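Local coordinates for protein putative peptidase (Parabacteroides merdae, PDB 4L8K) that probably acts as a serine peptidase of family S41, hydrolysing peptide bonds in protein or peptide substrates, at residues E13-I18 and W261-S266; A27-D32 and T278-D283; L42-T47 and Y51-I56; H68-S73 and R79-Y84. All coordinates share one frame; numbering follows the deposited sequence.

Contact 1 of 4, residues E13-I18 and W261-S266; sequences EALWRI and WSVRFS. With PO4 (phosphate ion), chain E.
Val263 places CG1 between its backbone N and carbonyl carbon (chi1 58°), which leaves CG2 opposite the N and offers a broad branched surface to helix 8-22. Leu15 answers with an extended first torsion (chi1 180°) that carries CD1 towards the strand. This single methyl settles against the fork of the valine, 3.7 Å from Val263 CB, with both branches almost as near. Ile18, one helical turn on, meets the same residue from another side: its CG2 runs past Val263 CG1 at 3.7 Å, the two side chains pointing in opposite senses. Farther along the strand the Phe265 ring turns its edge to the helix, and its CZ lies 4.1 Å from Ile18 O; Phe253 stacks on this ring and Tyr23 meets it edge-to-face. Helix and strand run nearly parallel, their axes 10.2 Å apart, as in a helix laid along a sheet. Arg264 faces the other way. Its guanidinium meets the phosphate ion with its edge, NH1 bonding to O4 at 2.8 Å and also to His68 O, while the NH2 bond to O3 is weak. Ser266 OG lies 2.6 Å from phosphate O1, with Glu279 OE2 as a second polar partner. The strand thus divides two chemistries: apolar packing occupies its helix-facing side, and the reverse side places a guanidinium and a hydroxyl beside an anion, probably taken from the crystallisation liquor.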
# COMPACT_ATOMS: atom_id res chain seq x y z
N GLU A 13 -2.50 11.58 28.91
CA GLU A 13 -2.84 10.30 29.53
C GLU A 13 -3.72 9.45 28.60
O GLU A 13 -3.40 8.29 28.38
CB GLU A 13 -3.55 10.49 30.88
CG GLU A 13 -2.68 11.07 31.99
CD GLU A 13 -1.61 10.19 32.62
OE1 GLU A 13 -1.59 8.97 32.37
OE2 GLU A 13 -0.80 10.75 33.40
N ALA A 14 -4.79 10.05 28.03
CA ALA A 14 -5.72 9.37 27.14
C ALA A 14 -5.03 8.88 25.86
O ALA A 14 -5.20 7.71 25.51
CB ALA A 14 -6.87 10.30 26.78
N LEU A 15 -4.22 9.75 25.21
CA LEU A 15 -3.49 9.39 24.00
C LEU A 15 -2.48 8.26 24.27
O LEU A 15 -2.41 7.33 23.48
CB LEU A 15 -2.78 10.62 23.38
CG LEU A 15 -1.97 10.34 22.09
CD1 LEU A 15 -2.83 9.69 21.00
CD2 LEU A 15 -1.29 11.57 21.59
N TRP A 16 -1.71 8.34 25.38
CA TRP A 16 -0.74 7.30 25.72
C TRP A 16 -1.45 5.93 25.91
O TRP A 16 -0.96 4.91 25.41
CB TRP A 16 0.07 7.68 26.99
CG TRP A 16 1.17 6.70 27.25
CD1 TRP A 16 2.42 6.70 26.69
CD2 TRP A 16 1.06 5.44 27.96
NE1 TRP A 16 3.12 5.58 27.09
CE2 TRP A 16 2.31 4.79 27.87
CE3 TRP A 16 0.05 4.85 28.75
CZ2 TRP A 16 2.58 3.59 28.53
CZ3 TRP A 16 0.32 3.65 29.40
CH2 TRP A 16 1.57 3.03 29.28
N ARG A 17 -2.59 5.93 26.62
CA ARG A 17 -3.42 4.77 26.93
C ARG A 17 -4.04 4.17 25.65
O ARG A 17 -4.03 2.94 25.50
CB ARG A 17 -4.51 5.13 27.94
CG ARG A 17 -4.52 4.24 29.19
CD ARG A 17 -5.66 4.57 30.13
NE ARG A 17 -6.71 3.55 30.10
CZ ARG A 17 -7.76 3.58 29.29
NH1 ARG A 17 -7.91 4.57 28.41
NH2 ARG A 17 -8.66 2.61 29.33
N ILE A 18 -4.55 5.03 24.74
CA ILE A 18 -5.14 4.58 23.47
C ILE A 18 -4.08 3.80 22.66
O ILE A 18 -4.38 2.72 22.14
CB ILE A 18 -5.77 5.75 22.66
CG1 ILE A 18 -7.06 6.25 23.34
CG2 ILE A 18 -6.07 5.32 21.20
CD1 ILE A 18 -7.55 7.62 22.91
N TRP A 261 -9.63 15.88 19.50
CA TRP A 261 -8.67 15.48 18.47
C TRP A 261 -8.81 13.99 18.25
O TRP A 261 -9.36 13.29 19.10
CB TRP A 261 -7.21 15.79 18.86
CG TRP A 261 -6.88 17.22 19.17
CD1 TRP A 261 -7.65 18.32 18.93
CD2 TRP A 261 -5.69 17.69 19.81
NE1 TRP A 261 -7.02 19.45 19.39
CE2 TRP A 261 -5.81 19.10 19.94
CE3 TRP A 261 -4.55 17.06 20.33
CZ2 TRP A 261 -4.81 19.89 20.53
CZ3 TRP A 261 -3.56 17.85 20.92
CH2 TRP A 261 -3.71 19.24 21.03
N SER A 262 -8.29 13.49 17.14
CA SER A 262 -8.37 12.06 16.96
C SER A 262 -6.98 11.50 16.62
O SER A 262 -6.12 12.22 16.13
CB SER A 262 -9.43 11.69 15.93
OG SER A 262 -8.98 11.94 14.61
N VAL A 263 -6.75 10.24 17.00
CA VAL A 263 -5.53 9.50 16.69
C VAL A 263 -5.92 8.32 15.79
O VAL A 263 -6.94 7.68 16.03
CB VAL A 263 -4.75 9.04 17.95
CG1 VAL A 263 -5.60 8.15 18.88
CG2 VAL A 263 -3.44 8.35 17.56
N ARG A 264 -5.14 8.08 14.74
CA ARG A 264 -5.39 6.97 13.81
C ARG A 264 -4.08 6.22 13.58
O ARG A 264 -2.99 6.81 13.68
CB ARG A 264 -6.01 7.45 12.47
CG ARG A 264 -5.12 8.36 11.61
CD ARG A 264 -4.27 7.61 10.58
NE ARG A 264 -5.06 7.07 9.46
CZ ARG A 264 -4.81 5.92 8.84
NH1 ARG A 264 -3.79 5.15 9.23
NH2 ARG A 264 -5.56 5.53 7.82
N PHE A 265 -4.22 4.91 13.28
CA PHE A 265 -3.16 3.96 12.95
C PHE A 265 -3.80 2.66 12.41
O PHE A 265 -5.04 2.56 12.36
CB PHE A 265 -2.23 3.70 14.15
CG PHE A 265 -2.87 3.53 15.51
CD1 PHE A 265 -3.30 2.28 15.95
CD2 PHE A 265 -2.97 4.61 16.39
CE1 PHE A 265 -3.81 2.11 17.24
CE2 PHE A 265 -3.54 4.45 17.66
CZ PHE A 265 -3.92 3.19 18.09
N SER A 266 -2.99 1.69 11.97
CA SER A 266 -3.51 0.41 11.47
C SER A 266 -4.15 -0.36 12.62
O SER A 266 -3.57 -0.46 13.70
CB SER A 266 -2.41 -0.40 10.82
OG SER A 266 -1.88 0.36 9.75
P PO4 E . -3.93 1.91 7.16
O1 PO4 E . -4.04 1.02 8.39
O2 PO4 E . -3.29 1.08 6.00
O3 PO4 E . -5.34 2.40 6.75
O4 PO4 E . -3.00 3.10 7.48

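Contact 2 of 4, residues A27-D32 and T278-D283; sequences AFKDVD and TEFGID
Phe28 and Phe280 form the dense part of this contact, one aromatic side chain from each loop, crossing at about a right angle. The far end of the Phe280 ring reaches the root of the other: CZ is 3.5 Å from Phe28 CG and 3.6 Å from Phe28 CB. CE2 lies over one face of the Phe28 ring, displaced towards its rim. With centroids 5.0 Å apart and planes inclined at 47°, the pair is oblique. In both residues CG stands opposite the carbonyl carbon (chi1 -51° in Phe28), which directs each ring at the other loop. Glu279 CB lies over the centre of one face of the Phe280 ring, and the Phe25 ring also meets it. The type I turn from Thr278 to Gly281, closed by Gly281 N to Thr278 O at 3.0 Å, holds Phe280 at its third position. Packing slackens towards Lys29, whose NZ comes no nearer than 4.3 Å to Phe280 CE1 and gives its hydrogen bond to Val64 O. Phe28, although covered on one face and met by His277, remains solvent-exposed. This is plain aromatic packing between two irregular segments at the surface: 27-32, in the N-terminal helical part, links helix 8-22 to helix 33-43, whereas 278-283, in the peptidase part, leads from strand 270-271 towards strand 286-287, at the edge of the large mixed sheet, with Ile282 against helix 224-232.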
# COMPACT_ATOMS: atom_id res chain seq x y z
N ALA A 27 6.24 -4.53 19.19
CA ALA A 27 7.29 -5.56 19.11
C ALA A 27 8.32 -5.28 18.01
O ALA A 27 9.43 -5.81 18.08
CB ALA A 27 6.66 -6.93 18.87
N PHE A 28 7.98 -4.43 17.01
CA PHE A 28 8.84 -4.10 15.88
C PHE A 28 9.46 -2.71 16.00
O PHE A 28 10.03 -2.23 15.03
CB PHE A 28 8.04 -4.21 14.56
CG PHE A 28 7.31 -5.53 14.43
CD1 PHE A 28 6.04 -5.70 14.95
CD2 PHE A 28 7.93 -6.63 13.83
CE1 PHE A 28 5.39 -6.93 14.89
CE2 PHE A 28 7.28 -7.86 13.76
CZ PHE A 28 6.01 -8.00 14.29
N LYS A 29 9.39 -2.09 17.19
CA LYS A 29 9.91 -0.74 17.43
C LYS A 29 11.04 -0.73 18.46
O LYS A 29 10.97 -1.44 19.46
CB LYS A 29 8.77 0.21 17.88
CG LYS A 29 7.54 0.23 16.96
CD LYS A 29 7.88 0.56 15.49
CE LYS A 29 6.70 0.52 14.57
NZ LYS A 29 6.98 1.27 13.32
N ASP A 30 12.07 0.10 18.23
CA ASP A 30 13.23 0.24 19.10
C ASP A 30 12.90 0.91 20.44
O ASP A 30 13.69 0.78 21.37
CB ASP A 30 14.39 1.01 18.42
CG ASP A 30 14.05 2.21 17.55
OD1 ASP A 30 13.44 3.17 18.07
OD2 ASP A 30 14.51 2.24 16.38
N VAL A 31 11.77 1.63 20.55
CA VAL A 31 11.38 2.27 21.81
C VAL A 31 10.51 1.35 22.66
O VAL A 31 9.88 0.42 22.15
CB VAL A 31 10.68 3.66 21.64
CG1 VAL A 31 11.64 4.72 21.10
CG2 VAL A 31 9.41 3.58 20.81
N ASP A 32 10.49 1.64 23.97
CA ASP A 32 9.66 1.04 25.00
C ASP A 32 8.61 2.09 25.35
O ASP A 32 8.97 3.23 25.70
CB ASP A 32 10.52 0.63 26.23
CG ASP A 32 9.81 -0.08 27.39
OD1 ASP A 32 8.56 0.02 27.49
OD2 ASP A 32 10.51 -0.68 28.24
N THR A 278 3.12 -7.66 6.83
CA THR A 278 3.23 -6.87 5.58
C THR A 278 3.06 -5.36 5.87
O THR A 278 3.16 -4.53 4.95
CB THR A 278 2.15 -7.34 4.56
OG1 THR A 278 0.85 -7.10 5.10
CG2 THR A 278 2.30 -8.82 4.18
N GLU A 279 2.80 -5.00 7.15
CA GLU A 279 2.56 -3.64 7.61
C GLU A 279 3.66 -2.66 7.23
O GLU A 279 3.38 -1.51 6.93
CB GLU A 279 2.39 -3.62 9.15
CG GLU A 279 2.13 -2.23 9.74
CD GLU A 279 0.79 -1.58 9.40
OE1 GLU A 279 -0.15 -2.29 8.99
OE2 GLU A 279 0.69 -0.34 9.58
N PHE A 280 4.91 -3.12 7.27
CA PHE A 280 6.09 -2.30 7.07
C PHE A 280 6.47 -2.19 5.60
O PHE A 280 7.42 -1.47 5.26
CB PHE A 280 7.23 -2.85 7.94
CG PHE A 280 6.71 -3.17 9.33
CD1 PHE A 280 6.32 -2.14 10.20
CD2 PHE A 280 6.60 -4.50 9.76
CE1 PHE A 280 5.84 -2.44 11.48
CE2 PHE A 280 6.10 -4.80 11.04
CZ PHE A 280 5.71 -3.76 11.89
N GLY A 281 5.66 -2.82 4.75
CA GLY A 281 5.84 -2.84 3.31
C GLY A 281 6.27 -4.21 2.82
O GLY A 281 6.76 -5.03 3.60
N ILE A 282 6.09 -4.44 1.50
CA ILE A 282 6.45 -5.65 0.76
C ILE A 282 7.51 -5.27 -0.28
O ILE A 282 7.32 -4.31 -1.07
CB ILE A 282 5.21 -6.31 0.09
CG1 ILE A 282 4.16 -6.76 1.13
CG2 ILE A 282 5.61 -7.48 -0.82
CD1 ILE A 282 2.68 -6.63 0.64
N ASP A 283 8.62 -6.01 -0.28
CA ASP A 283 9.72 -5.81 -1.22
C ASP A 283 9.34 -6.34 -2.58
O ASP A 283 8.74 -7.42 -2.66
CB ASP A 283 11.01 -6.50 -0.72
CG ASP A 283 11.72 -5.75 0.40
OD1 ASP A 283 11.61 -4.51 0.46
OD2 ASP A 283 12.39 -6.41 1.22

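Contact 3 of 4, residues L42-T47 and Y51-I56; sequences LLVKDT and YELFDI
Ile56 and Val44 bury the most surface here, followed by Leu43, and the contact can be read from these three. Val44 is the forked centre. Its CG1 lies opposite the backbone N (chi1 -177°), so that the two methyls diverge to different residues of the helix. CG2 meets Ile56 CG2 at 3.7 Å, the side chains sliding past one another in opposite directions, while CG1 reaches Leu53 CD1 at 4.0 Å. Leu53 and Ile56 stand three residues apart, and the valine therefore rests against a single helical face. Leu43 adds a looser shoulder, its side chain coming no nearer than 4.6 Å to the other segment. The polar grip lies within the first segment: Lys45 NZ donates to Leu42 O at 3.1 Å, approaching from above the carbonyl plane and folding the lysine back towards Leu42. The contact closes a helix-loop-helix connection with a few apolar side chains. After helix 33-43 a short loop follows, and then helix 50-61, whose Leu53 and Ile56 meet Val44. Helix 8-22 borders the junction through Pro8 and Phe12, which touch Val44, and through Arg9, which is bonded to Val44 O and to Asp46.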
# COMPACT_ATOMS: atom_id res chain seq x y z
N LEU A 42 7.03 14.17 32.09
CA LEU A 42 7.81 15.31 32.58
C LEU A 42 7.71 16.51 31.66
O LEU A 42 8.00 17.64 32.08
CB LEU A 42 9.30 14.93 32.74
CG LEU A 42 9.64 13.75 33.67
CD1 LEU A 42 11.06 13.27 33.45
CD2 LEU A 42 9.41 14.10 35.13
N LEU A 43 7.29 16.29 30.40
CA LEU A 43 7.21 17.35 29.41
C LEU A 43 5.82 18.00 29.32
O LEU A 43 5.74 19.21 29.13
CB LEU A 43 7.63 16.82 28.02
CG LEU A 43 9.10 16.35 27.90
CD1 LEU A 43 9.35 15.63 26.62
CD2 LEU A 43 10.04 17.51 27.94
N VAL A 44 4.74 17.22 29.47
CA VAL A 44 3.39 17.76 29.37
C VAL A 44 3.01 18.49 30.68
O VAL A 44 3.07 17.91 31.76
CB VAL A 44 2.35 16.68 28.99
CG1 VAL A 44 0.96 17.29 28.83
CG2 VAL A 44 2.77 15.93 27.72
N LYS A 45 2.66 19.79 30.57
CA LYS A 45 2.22 20.63 31.69
C LYS A 45 0.85 21.21 31.39
O LYS A 45 0.60 21.57 30.25
CB LYS A 45 3.22 21.79 31.97
CG LYS A 45 4.71 21.42 31.94
CD LYS A 45 5.16 20.82 33.27
CE LYS A 45 6.62 20.46 33.30
NZ LYS A 45 6.91 19.45 34.35
N ASP A 46 -0.00 21.37 32.42
CA ASP A 46 -1.35 21.92 32.23
C ASP A 46 -1.34 23.42 31.83
O ASP A 46 -2.39 23.94 31.44
CB ASP A 46 -2.21 21.69 33.48
CG ASP A 46 -2.87 20.31 33.50
OD1 ASP A 46 -2.89 19.63 32.45
OD2 ASP A 46 -3.39 19.92 34.57
N THR A 47 -0.17 24.08 31.86
CA THR A 47 -0.02 25.48 31.45
C THR A 47 0.19 25.60 29.94
O THR A 47 0.16 26.71 29.40
CB THR A 47 1.13 26.15 32.20
OG1 THR A 47 2.32 25.37 32.00
CG2 THR A 47 0.83 26.30 33.69
N TYR A 51 -1.56 24.35 20.98
CA TYR A 51 -0.54 24.20 19.93
C TYR A 51 0.71 23.51 20.48
O TYR A 51 1.27 22.65 19.81
CB TYR A 51 -0.19 25.57 19.34
CG TYR A 51 -1.40 26.30 18.80
CD1 TYR A 51 -2.02 25.88 17.62
CD2 TYR A 51 -1.94 27.39 19.47
CE1 TYR A 51 -3.15 26.53 17.13
CE2 TYR A 51 -3.05 28.07 18.97
CZ TYR A 51 -3.66 27.63 17.80
OH TYR A 51 -4.75 28.31 17.31
N GLU A 52 1.13 23.88 21.70
CA GLU A 52 2.27 23.28 22.39
C GLU A 52 1.97 21.81 22.71
O GLU A 52 2.83 20.94 22.52
CB GLU A 52 2.58 24.07 23.67
CG GLU A 52 3.07 25.48 23.37
CD GLU A 52 2.95 26.49 24.50
OE1 GLU A 52 2.31 26.18 25.53
OE2 GLU A 52 3.48 27.62 24.34
N LEU A 53 0.73 21.52 23.18
CA LEU A 53 0.27 20.17 23.48
C LEU A 53 0.28 19.33 22.20
O LEU A 53 0.78 18.20 22.21
CB LEU A 53 -1.16 20.20 24.12
CG LEU A 53 -1.79 18.81 24.39
CD1 LEU A 53 -1.04 18.06 25.48
CD2 LEU A 53 -3.26 18.92 24.72
N PHE A 54 -0.24 19.90 21.09
CA PHE A 54 -0.30 19.21 19.81
C PHE A 54 1.12 18.82 19.32
O PHE A 54 1.33 17.69 18.88
CB PHE A 54 -1.07 20.03 18.74
CG PHE A 54 -1.28 19.25 17.45
CD1 PHE A 54 -0.31 19.22 16.48
CD2 PHE A 54 -2.45 18.51 17.24
CE1 PHE A 54 -0.47 18.46 15.33
CE2 PHE A 54 -2.61 17.75 16.06
CZ PHE A 54 -1.63 17.75 15.12
N ASP A 55 2.08 19.75 19.44
CA ASP A 55 3.46 19.47 19.02
C ASP A 55 4.11 18.34 19.82
O ASP A 55 4.74 17.46 19.23
CB ASP A 55 4.32 20.73 19.11
CG ASP A 55 4.09 21.70 17.97
OD1 ASP A 55 3.33 21.35 17.02
OD2 ASP A 55 4.69 22.79 18.00
N ILE A 56 3.95 18.36 21.16
CA ILE A 56 4.54 17.37 22.05
C ILE A 56 3.88 15.98 21.85
O ILE A 56 4.59 14.97 21.81
CB ILE A 56 4.52 17.88 23.52
CG1 ILE A 56 5.65 18.92 23.78
CG2 ILE A 56 4.53 16.76 24.56
CD1 ILE A 56 7.12 18.46 23.53

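Contact 4 of 4, residues H68-S73 and R79-Y84; sequences HTNLIS and RYWAWY. With MPD ((4S)-2-methyl-2,4-pentanediol), chain F; PO4 (phosphate ion), chain E.
His68 lines a pocket consistent with the active-site region of an S41 peptidase, and across it stand Trp83 and Tyr84 of the helix 82-85 segment. The imidazole turns its edge to the face of the Trp83 five-membered ring in an offset edge-to-face pair, with centroids 5.3 Å apart and planes at 89°. Tyr84 OH sits over one imidazole face, 3.1 Å from His68 CE1, and O2 of 2-methyl-2,4-pentanediol, a diol probably from the crystallisation liquor, lies over that same face, hydrogen-bonded to Tyr84 OH at 2.7 Å. At the imidazole edge, ND1 donates to phosphate O4 at 2.7 Å, while NE2 bonds to Gly246 O, the carbonyl that also receives Trp83 NE1. The ring is thus held at both nitrogens. The phosphate is further bound by Ser223 OG and by Ser249 N and Gly250 N; a hydroxyl and two backbone N-H groups around an anion beside a histidine recall the nucleophile and oxyanion hole of serine peptidases, a likeness only inferred here. Strand 70-72 follows, and Asn70 shares the diol with Trp81: O4 donates to Asn70 OD1 at 2.8 Å, and Trp81 NE1 donates to O4 at 3.2 Å, with an N-H...O angle of 161°. Arg79 CB packs 3.6 Å from Asn70 ND2 and over a face of the Trp81 indole. A water bridges Thr69 O and Tyr80 N.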
# COMPACT_ATOMS: atom_id res chain seq x y z
N HIS A 68 1.86 5.38 9.19
CA HIS A 68 0.42 5.12 9.26
C HIS A 68 -0.21 5.71 10.51
O HIS A 68 -1.42 5.64 10.63
CB HIS A 68 0.13 3.60 9.12
CG HIS A 68 0.47 3.15 7.73
ND1 HIS A 68 -0.40 3.38 6.67
CD2 HIS A 68 1.65 2.71 7.23
CE1 HIS A 68 0.25 3.00 5.58
NE2 HIS A 68 1.48 2.57 5.86
N THR A 69 0.57 6.33 11.40
CA THR A 69 0.09 6.93 12.64
C THR A 69 0.01 8.45 12.49
O THR A 69 0.98 9.08 12.04
CB THR A 69 0.97 6.49 13.84
OG1 THR A 69 0.74 5.11 14.07
CG2 THR A 69 0.66 7.26 15.12
N ASN A 70 -1.14 9.03 12.90
CA ASN A 70 -1.37 10.48 12.85
C ASN A 70 -2.23 10.98 14.02
O ASN A 70 -3.16 10.31 14.44
CB ASN A 70 -2.08 10.88 11.53
CG ASN A 70 -1.38 10.38 10.29
OD1 ASN A 70 -1.71 9.31 9.76
ND2 ASN A 70 -0.38 11.11 9.81
N LEU A 71 -1.94 12.20 14.47
CA LEU A 71 -2.74 12.92 15.46
C LEU A 71 -3.44 14.02 14.68
O LEU A 71 -2.77 14.76 13.95
CB LEU A 71 -1.88 13.49 16.62
CG LEU A 71 -2.64 14.22 17.75
CD1 LEU A 71 -3.53 13.26 18.55
CD2 LEU A 71 -1.66 14.91 18.69
N ILE A 72 -4.78 14.09 14.75
CA ILE A 72 -5.54 15.04 13.96
C ILE A 72 -6.34 15.99 14.83
O ILE A 72 -7.18 15.57 15.62
CB ILE A 72 -6.48 14.32 12.96
CG1 ILE A 72 -5.74 13.18 12.22
CG2 ILE A 72 -7.07 15.33 11.96
CD1 ILE A 72 -6.60 12.14 11.54
N SER A 73 -6.10 17.29 14.63
CA SER A 73 -6.84 18.38 15.27
C SER A 73 -7.49 19.17 14.15
O SER A 73 -7.37 18.79 12.97
CB SER A 73 -5.92 19.25 16.12
OG SER A 73 -5.05 20.05 15.33
N ARG A 79 2.50 13.86 11.62
CA ARG A 79 2.88 12.76 10.74
C ARG A 79 4.35 12.40 10.88
O ARG A 79 5.16 13.23 11.31
CB ARG A 79 2.57 13.13 9.26
CG ARG A 79 3.26 14.43 8.76
CD ARG A 79 2.30 15.59 8.69
NE ARG A 79 2.89 16.74 8.02
CZ ARG A 79 2.44 18.00 8.09
NH1 ARG A 79 1.39 18.28 8.85
NH2 ARG A 79 3.03 18.97 7.41
N TYR A 80 4.69 11.16 10.54
CA TYR A 80 6.06 10.70 10.43
C TYR A 80 6.17 10.32 8.94
O TYR A 80 6.01 9.16 8.57
CB TYR A 80 6.39 9.57 11.43
CG TYR A 80 7.80 9.06 11.29
CD1 TYR A 80 8.85 9.64 12.00
CD2 TYR A 80 8.11 7.99 10.44
CE1 TYR A 80 10.16 9.18 11.87
CE2 TYR A 80 9.41 7.51 10.32
CZ TYR A 80 10.44 8.13 11.01
OH TYR A 80 11.72 7.65 10.89
N TRP A 81 6.36 11.34 8.07
CA TRP A 81 6.34 11.05 6.65
C TRP A 81 7.68 10.72 6.08
O TRP A 81 7.72 10.31 4.91
CB TRP A 81 5.58 12.10 5.84
CG TRP A 81 4.09 11.90 6.00
CD1 TRP A 81 3.46 10.81 6.54
CD2 TRP A 81 3.06 12.84 5.66
NE1 TRP A 81 2.10 11.01 6.54
CE2 TRP A 81 1.83 12.24 6.00
CE3 TRP A 81 3.06 14.14 5.12
CZ2 TRP A 81 0.60 12.89 5.80
CZ3 TRP A 81 1.85 14.78 4.92
CH2 TRP A 81 0.64 14.17 5.28
N ALA A 82 8.74 10.67 6.94
CA ALA A 82 10.07 10.13 6.63
C ALA A 82 9.90 8.66 6.21
O ALA A 82 10.65 8.16 5.40
CB ALA A 82 10.99 10.25 7.84
N TRP A 83 8.82 7.99 6.67
CA TRP A 83 8.47 6.63 6.29
C TRP A 83 8.34 6.53 4.75
O TRP A 83 8.75 5.52 4.16
CB TRP A 83 7.16 6.23 6.99
CG TRP A 83 6.51 4.93 6.58
CD1 TRP A 83 5.71 4.72 5.48
CD2 TRP A 83 6.37 3.76 7.40
NE1 TRP A 83 5.18 3.45 5.52
CE2 TRP A 83 5.60 2.82 6.67
CE3 TRP A 83 6.87 3.38 8.67
CZ2 TRP A 83 5.28 1.55 7.19
CZ3 TRP A 83 6.61 2.10 9.14
CH2 TRP A 83 5.80 1.21 8.42
N TYR A 84 7.77 7.58 4.11
CA TYR A 84 7.58 7.62 2.65
C TYR A 84 8.70 8.36 1.94
O TYR A 84 9.18 7.87 0.93
CB TYR A 84 6.24 8.28 2.30
CG TYR A 84 5.06 7.56 2.89
CD1 TYR A 84 4.56 6.40 2.29
CD2 TYR A 84 4.42 8.04 4.03
CE1 TYR A 84 3.46 5.73 2.83
CE2 TYR A 84 3.31 7.38 4.57
CZ TYR A 84 2.85 6.21 3.98
OH TYR A 84 1.78 5.53 4.50
C1 MPD F . -2.26 6.61 7.00
C2 MPD F . -1.39 6.83 5.79
O2 MPD F . -0.03 6.54 6.17
CM MPD F . -1.78 5.86 4.70
C3 MPD F . -1.49 8.29 5.27
C4 MPD F . -1.68 9.28 6.44
O4 MPD F . -0.51 9.39 7.27
C5 MPD F . -2.14 10.64 5.95
P PO4 E . -3.93 1.91 7.16
O1 PO4 E . -4.04 1.02 8.39
O2 PO4 E . -3.29 1.08 6.00
O3 PO4 E . -5.34 2.40 6.75
O4 PO4 E . -3.00 3.10 7.48
O HOH W 1 2.54 9.45 9.92

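Contacts 1 and 4, centres about 13 Å apart, share both a sheet and the phosphate: strands 70-72 and 262-266 are neighbours, and Arg264 NH1 lies 2.8 Å from His68 O. Segment 278-283 of contact 2 reaches this pocket through Glu279. Its OE2 is 2.7 Å from Ser266 OG of contact 1, and Glu279 O packs 3.6 Å from Trp83 CZ2 of contact 4. Contact 3 does not touch contact 2, their nearest atoms being about 12 Å apart, yet Phe54 N lies 3.5 Å from Trp261 CH2 of contact 1, and Phe54 CZ touches Leu71 O. A helical layer thus backs the small sheet whose other side faces the presumed active site.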